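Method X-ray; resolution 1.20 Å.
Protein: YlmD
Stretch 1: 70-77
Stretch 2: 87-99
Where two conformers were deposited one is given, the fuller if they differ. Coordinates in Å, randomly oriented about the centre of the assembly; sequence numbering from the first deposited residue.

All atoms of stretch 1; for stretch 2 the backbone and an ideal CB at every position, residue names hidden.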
# COMPACT_ATOMS: atom_id res chain seq x y z
N PRO A 70 13.12 -12.58 -7.05
CA PRO A 70 12.55 -12.95 -8.35
C PRO A 70 11.04 -12.78 -8.44
O PRO A 70 10.30 -13.01 -7.49
CB PRO A 70 12.94 -14.42 -8.49
CG PRO A 70 14.27 -14.50 -7.76
CD PRO A 70 14.09 -13.59 -6.57
N LEU A 71 10.60 -12.40 -9.64
CA LEU A 71 9.19 -12.17 -9.93
C LEU A 71 8.37 -13.42 -9.65
O LEU A 71 7.21 -13.30 -9.23
CB LEU A 71 9.06 -11.74 -11.39
CG LEU A 71 7.66 -11.38 -11.87
CD1 LEU A 71 6.95 -10.36 -11.02
CD2 LEU A 71 7.74 -10.87 -13.31
N GLU A 72 8.94 -14.61 -9.84
CA GLU A 72 8.25 -15.86 -9.56
C GLU A 72 7.87 -16.01 -8.09
O GLU A 72 7.09 -16.91 -7.74
CB GLU A 72 9.16 -17.04 -9.95
CG GLU A 72 9.39 -17.19 -11.45
CD GLU A 72 10.29 -16.11 -12.04
OE1 GLU A 72 11.14 -15.55 -11.31
OE2 GLU A 72 10.15 -15.80 -13.24
N ARG A 73 8.43 -15.19 -7.20
CA ARG A 73 8.15 -15.28 -5.77
C ARG A 73 7.20 -14.20 -5.27
O ARG A 73 6.97 -14.11 -4.06
CB ARG A 73 9.47 -15.26 -4.98
CG ARG A 73 10.30 -16.51 -5.20
CD ARG A 73 11.67 -16.40 -4.58
NE ARG A 73 12.61 -17.31 -5.22
CZ ARG A 73 13.91 -17.35 -4.96
NH1 ARG A 73 14.43 -16.52 -4.06
NH2 ARG A 73 14.68 -18.21 -5.60
N TRP A 74 6.62 -13.40 -6.16
CA TRP A 74 5.71 -12.35 -5.74
C TRP A 74 4.29 -12.91 -5.63
O TRP A 74 3.94 -13.87 -6.34
CB TRP A 74 5.68 -11.20 -6.73
CG TRP A 74 6.96 -10.50 -7.01
CD1 TRP A 74 8.23 -10.86 -6.66
CD2 TRP A 74 7.06 -9.29 -7.75
NE1 TRP A 74 9.13 -9.92 -7.15
CE2 TRP A 74 8.42 -8.95 -7.82
CE3 TRP A 74 6.12 -8.44 -8.34
CZ2 TRP A 74 8.85 -7.80 -8.49
CZ3 TRP A 74 6.57 -7.32 -9.02
CH2 TRP A 74 7.91 -7.01 -9.07
N VAL A 75 3.46 -12.27 -4.80
CA VAL A 75 2.03 -12.56 -4.73
C VAL A 75 1.28 -11.25 -4.82
O VAL A 75 1.56 -10.32 -4.06
CB VAL A 75 1.65 -13.27 -3.42
CG1 VAL A 75 0.17 -13.61 -3.44
CG2 VAL A 75 2.48 -14.53 -3.21
N CYS A 76 0.33 -11.18 -5.75
CA CYS A 76 -0.49 -10.01 -6.01
C CYS A 76 -1.95 -10.36 -5.77
O CYS A 76 -2.35 -11.54 -5.77
CB CYS A 76 -0.31 -9.57 -7.47
SG CYS A 76 1.40 -9.06 -7.86
N CYS A 77 -2.77 -9.32 -5.63
CA CYS A 77 -4.20 -9.49 -5.46
C CYS A 77 -4.98 -8.56 -6.37
O CYS A 77 -4.44 -7.64 -6.98
CB CYS A 77 -4.61 -9.31 -3.99
SG CYS A 77 -4.27 -7.70 -3.26
N UNK A 87 -4.43 -14.39 3.85
CA UNK A 87 -3.14 -14.94 4.22
C UNK A 87 -2.61 -15.77 3.07
O UNK A 87 -3.35 -16.59 2.50
CB UNK A 87 -3.24 -15.78 5.50
N UNK A 88 -1.35 -15.55 2.70
CA UNK A 88 -0.73 -16.31 1.62
C UNK A 88 0.56 -16.96 2.06
O UNK A 88 1.16 -16.59 3.08
CB UNK A 88 -0.47 -15.41 0.41
N UNK A 89 0.98 -17.97 1.29
CA UNK A 89 2.16 -18.77 1.58
C UNK A 89 2.94 -19.00 0.30
O UNK A 89 2.59 -18.51 -0.77
CB UNK A 89 1.78 -20.10 2.23
N UNK A 90 4.02 -19.78 0.40
CA UNK A 90 4.80 -20.08 -0.80
C UNK A 90 3.96 -20.77 -1.87
O UNK A 90 4.29 -20.66 -3.06
CB UNK A 90 6.00 -20.96 -0.44
N UNK A 91 2.85 -21.42 -1.50
CA UNK A 91 2.01 -22.06 -2.51
C UNK A 91 1.30 -21.05 -3.39
O UNK A 91 0.76 -21.44 -4.44
CB UNK A 91 0.98 -22.97 -1.84
N UNK A 92 1.29 -19.78 -3.01
CA UNK A 92 0.64 -18.73 -3.77
C UNK A 92 1.62 -17.95 -4.63
O UNK A 92 1.19 -17.05 -5.36
CB UNK A 92 -0.09 -17.78 -2.82
N UNK A 93 2.91 -18.29 -4.59
CA UNK A 93 3.88 -17.52 -5.34
C UNK A 93 3.55 -17.54 -6.82
O UNK A 93 3.17 -18.59 -7.37
CB UNK A 93 5.29 -18.06 -5.10
N UNK A 94 3.72 -16.38 -7.45
CA UNK A 94 3.39 -16.21 -8.84
C UNK A 94 1.99 -15.74 -9.12
O UNK A 94 1.72 -15.28 -10.25
CB UNK A 94 3.62 -17.53 -9.57
N UNK A 95 1.07 -15.80 -8.16
CA UNK A 95 -0.31 -15.43 -8.42
C UNK A 95 -0.38 -13.93 -8.73
O UNK A 95 -0.02 -13.10 -7.89
CB UNK A 95 -1.20 -15.79 -7.23
N UNK A 96 -0.80 -13.61 -9.94
CA UNK A 96 -0.90 -12.24 -10.37
C UNK A 96 0.42 -11.58 -10.70
O UNK A 96 0.44 -10.37 -10.95
CB UNK A 96 -1.61 -11.43 -9.29
N UNK A 97 1.51 -12.32 -10.70
CA UNK A 97 2.82 -11.70 -10.89
C UNK A 97 3.06 -11.28 -12.34
O UNK A 97 3.62 -10.21 -12.61
CB UNK A 97 3.92 -12.66 -10.44
N UNK A 98 2.63 -12.11 -13.28
CA UNK A 98 2.75 -11.81 -14.69
C UNK A 98 1.43 -11.85 -15.43
O UNK A 98 1.39 -11.48 -16.61
CB UNK A 98 3.73 -12.79 -15.34
N UNK A 99 0.35 -12.29 -14.78
CA UNK A 99 -0.96 -12.40 -15.41
C UNK A 99 -1.96 -11.91 -14.38
O UNK A 99 -2.15 -12.56 -13.34
CB UNK A 99 -1.27 -13.83 -15.87

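Position 87 lies out of reach of stretch 1, so the contact sets no preference. It is Lys87.

At position 88 CA-to-CB points toward stretch 1, and the ideal CB lies 4.3 Å from Val75 CG1. A small or branched apolar side chain would suit. It is Val88, whose CG1 packs 4.0 Å from Val75 CG1.

Positions 89, 90 and 91 have nothing of stretch 1 within 5.5 Å of the ideal CB, and many residues would fit. They are Thr89, Lys90 and Ser91.

At position 92 CA-to-CB points sideways, with the ideal CB 4.2 Å from Val75 CG2. The free amide of Thr89 nearby favours an acceptor, though an apolar group could also meet the valine. It is Asp92. Its end leads away from stretch 1, and OD1 accepts from Thr89 N at 2.9 Å.

At position 93 the ideal CB sits 3.4 Å from Glu72 O. CA-to-CB runs sideways, so a long side chain can lie along Arg73, whether apolar, acidic or with an aliphatic stem. It is Arg93. Arg73 CG lies over one face of its guanidinium. The like charges come close, Arg73 NE to Arg93 NH1 being 4.0 Å, but Arg93 NE and NH1 have hydrogen-bond partners elsewhere in the structure.

Position 94 has phi/psi of 91/-14, where a CB would jam against the preceding carbonyl O. This calls for glycine. It is Gly94, whose N donates to Trp74 O at 2.8 Å.

At position 95 CA-to-CB points sideways, and the ideal CB is 4.6 Å from both Val75 CG1 and Cys76 O. Polar or modest apolar residues would suit. It is Asn95. The cross-link is backbone: Cys76 N donates to Asn95 O at 2.9 Å.

Position 96 has positive phi, and its ideal CB would clash with Cys76 CB at 2.9 Å. Glycine fits on both counts. It is Gly96.

At position 97 CA-to-CB points toward stretch 1, with the ideal CB 3.6 Å from Leu71 O. Little space remains, so a small apolar residue suits. It is Ala97, its CB 3.8 Å from Leu71 CD1.

At position 98 CA-to-CB points sideways, the ideal CB 4.9 Å from Leu71 CD2. A long apolar or polar chain could reach over the leucine. It is Gln98. CG packs 3.6 Å from Leu71 CD2, and NE2 donates to a water at 2.9 Å, which donates weakly to Leu71 O at 3.3 Å.

Position 99 is out of reach. It is Asp99.

Stretch 2, residues 87-99: KVTKSDRGNGAQD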
# COMPACT_ATOMS: atom_id res chain seq x y z
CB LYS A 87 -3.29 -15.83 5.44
CG LYS A 87 -2.00 -16.51 5.87
CD LYS A 87 -2.19 -17.31 7.13
CE LYS A 87 -0.89 -17.96 7.62
NZ LYS A 87 -1.03 -18.50 9.00
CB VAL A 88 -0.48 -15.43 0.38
CG1 VAL A 88 -1.81 -14.93 -0.18
CG2 VAL A 88 0.43 -14.24 0.74
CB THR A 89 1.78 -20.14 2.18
OG1 THR A 89 1.12 -20.92 1.16
CG2 THR A 89 0.87 -19.98 3.38
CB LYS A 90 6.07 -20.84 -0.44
CG LYS A 90 7.17 -19.88 0.04
CD LYS A 90 8.32 -20.55 0.77
CE LYS A 90 9.00 -21.60 -0.08
NZ LYS A 90 10.40 -21.82 0.38
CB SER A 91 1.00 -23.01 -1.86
OG SER A 91 0.02 -22.31 -1.12
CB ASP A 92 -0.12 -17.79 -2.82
CG ASP A 92 -1.14 -18.53 -1.99
OD1 ASP A 92 -1.01 -18.55 -0.75
OD2 ASP A 92 -2.04 -19.16 -2.58
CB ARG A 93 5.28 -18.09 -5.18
CG ARG A 93 5.89 -17.90 -3.80
CD ARG A 93 6.93 -18.98 -3.63
NE ARG A 93 8.14 -18.49 -3.01
CZ ARG A 93 9.23 -19.22 -2.86
NH1 ARG A 93 10.30 -18.70 -2.28
NH2 ARG A 93 9.25 -20.48 -3.31
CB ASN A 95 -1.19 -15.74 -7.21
CG ASN A 95 -1.44 -17.21 -7.04
OD1 ASN A 95 -0.99 -18.04 -7.83
ND2 ASN A 95 -2.18 -17.55 -5.98
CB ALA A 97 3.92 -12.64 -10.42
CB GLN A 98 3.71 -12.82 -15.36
CG GLN A 98 5.09 -12.77 -14.75
CD GLN A 98 6.05 -13.72 -15.40
OE1 GLN A 98 6.18 -13.75 -16.62
NE2 GLN A 98 6.74 -14.52 -14.59
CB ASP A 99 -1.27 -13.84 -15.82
CG ASP A 99 -2.58 -13.95 -16.59
OD1 ASP A 99 -2.73 -14.91 -17.37
OD2 ASP A 99 -3.45 -13.07 -16.43
O HOH W 1 6.03 -14.96 -11.85
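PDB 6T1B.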